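PDB 4OM8: 5-formyl-3-hydroxy-2-methylpyridine 4-carboxylate 5-dehydrogenase from Mesorhizobium japonicum MAFF 303099, which catalyses the NAD(+)-dependent oxidation of 5-formyl-3-hydroxy-2-methylpyridine-4-carboxylate and its NADH-dependent reduction to 4-pyridoxate, acting as a dismutase in the degradation of vitamin B6. Local coordinates for the interface of chains A and B. Residues are numbered along the deposited sequence; one frame, centred on the assembly and turned at random. Chains: chain A/B, 5-formyl-3-hydroxy-2-methylpyridine 4-carboxylate 5-dehydrogenase.

The interface of chains A and B. Residues chain A 194-195, 198-199, 212-213, 216; chain B 229-230, 233.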
# COMPACT_ATOMS: atom_id res chain seq x y z
N LEU A 194 4.20 -8.07 2.30
CA LEU A 194 3.60 -7.12 3.23
C LEU A 194 2.82 -7.86 4.31
O LEU A 194 3.00 -7.62 5.51
CB LEU A 194 2.69 -6.14 2.47
CG LEU A 194 1.91 -5.01 3.14
CD1 LEU A 194 1.49 -4.03 2.05
CD2 LEU A 194 0.68 -5.51 3.87
N LEU A 195 1.95 -8.78 3.88
CA LEU A 195 1.09 -9.52 4.80
C LEU A 195 1.89 -10.40 5.75
O LEU A 195 1.55 -10.52 6.92
CB LEU A 195 0.10 -10.39 4.02
CG LEU A 195 -0.98 -9.61 3.28
CD1 LEU A 195 -1.81 -10.54 2.42
CD2 LEU A 195 -1.89 -8.87 4.26
N ALA A 198 3.09 -8.11 8.45
CA ALA A 198 1.97 -7.58 9.23
C ALA A 198 1.37 -8.65 10.14
O ALA A 198 1.11 -8.40 11.31
CB ALA A 198 0.90 -7.02 8.30
N VAL A 199 1.17 -9.85 9.59
CA VAL A 199 0.62 -10.94 10.38
C VAL A 199 1.58 -11.29 11.53
O VAL A 199 1.15 -11.51 12.66
CB VAL A 199 0.35 -12.17 9.50
CG1 VAL A 199 0.16 -13.45 10.35
CG2 VAL A 199 -0.87 -11.90 8.61
N LEU A 212 -2.81 -2.09 13.51
CA LEU A 212 -2.01 -2.48 12.36
C LEU A 212 -2.63 -1.88 11.09
O LEU A 212 -1.94 -1.28 10.26
CB LEU A 212 -1.94 -4.02 12.27
CG LEU A 212 -1.12 -4.71 11.17
CD1 LEU A 212 -1.75 -4.63 9.76
CD2 LEU A 212 0.32 -4.22 11.16
N ASP A 213 -3.94 -2.05 10.95
CA ASP A 213 -4.61 -1.55 9.75
C ASP A 213 -4.54 -0.02 9.65
O ASP A 213 -4.27 0.51 8.58
CB ASP A 213 -6.05 -2.04 9.71
CG ASP A 213 -6.16 -3.47 9.21
OD1 ASP A 213 -5.09 -4.11 9.02
OD2 ASP A 213 -7.29 -3.94 8.99
N VAL A 216 -0.87 0.75 8.60
CA VAL A 216 -0.47 0.40 7.24
C VAL A 216 -1.33 1.10 6.18
O VAL A 216 -0.80 1.56 5.17
CB VAL A 216 -0.48 -1.13 7.05
CG1 VAL A 216 -0.18 -1.50 5.61
CG2 VAL A 216 0.53 -1.80 8.01
N PRO B 229 -4.59 -4.31 5.89
CA PRO B 229 -4.22 -5.72 5.67
C PRO B 229 -5.06 -6.75 6.45
O PRO B 229 -5.38 -7.79 5.87
CB PRO B 229 -2.76 -5.78 6.13
CG PRO B 229 -2.25 -4.38 6.06
CD PRO B 229 -3.43 -3.48 6.28
N MET B 230 -5.38 -6.51 7.71
CA MET B 230 -6.14 -7.50 8.47
C MET B 230 -7.57 -7.57 7.91
O MET B 230 -8.11 -8.66 7.69
CB MET B 230 -6.14 -7.16 9.96
CG MET B 230 -4.74 -7.17 10.61
SD MET B 230 -3.89 -8.78 10.48
CE MET B 230 -2.74 -8.43 9.18
N LEU B 233 -7.40 -9.48 4.60
CA LEU B 233 -7.42 -10.92 4.85
C LEU B 233 -8.85 -11.41 5.08
O LEU B 233 -9.24 -12.45 4.54
CB LEU B 233 -6.55 -11.27 6.07
CG LEU B 233 -5.04 -11.11 5.86
CD1 LEU B 233 -4.29 -11.42 7.14
CD2 LEU B 233 -4.53 -11.99 4.71
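The first turn of helix 229-236, where B:Pro229 and B:Met230 already have helical backbone torsions, points its N-terminal end at A:Asp213 and rests between helices 187-203 and 209-226 of chain A. This patch, twinned by the two-fold axis, is part of the homodimer interface of this member of the 3-hydroxyacyl-CoA dehydrogenase family. A:Asp213 caps the helix from the other subunit: its OD1 accepts a hydrogen bond from the backbone N of B:Met230 at 2.7 Å, nearly straight (164° at H) and on the syn lone pair. A carboxylate suits a helix start, where amides lack acceptors within their own helix and the dipole would favour negative charge. An alanine here would probably leave the B:Met230 amide without this acceptor and the helix start without its countercharge. Proline, which has no amide hydrogen to satisfy, fits the first position; its ring is wedged among aliphatic side chains, CG lying 3.6 Å from A:Val216 CG1 and 3.7 Å from A:Leu212 CD1. The two branches of A:Leu195 serve two partners at once: CD2 comes within 3.7 Å of B:Pro229 CB, while CD1 meets B:Leu233 CD2 at 3.8 Å, the leucine side chains lying antiparallel, alongside each other. The unbranched B:Met230 side chain bends at chi2 (-59°) and chi3 (104°), which carries its methyl CE to 4.0 Å from the CB of A:Ala198, whose short side chain lets the methyl approach the helix. The beta branch of A:Val199 sets CG2 close to its own backbone, facing both this methyl and B:Leu233 CD1.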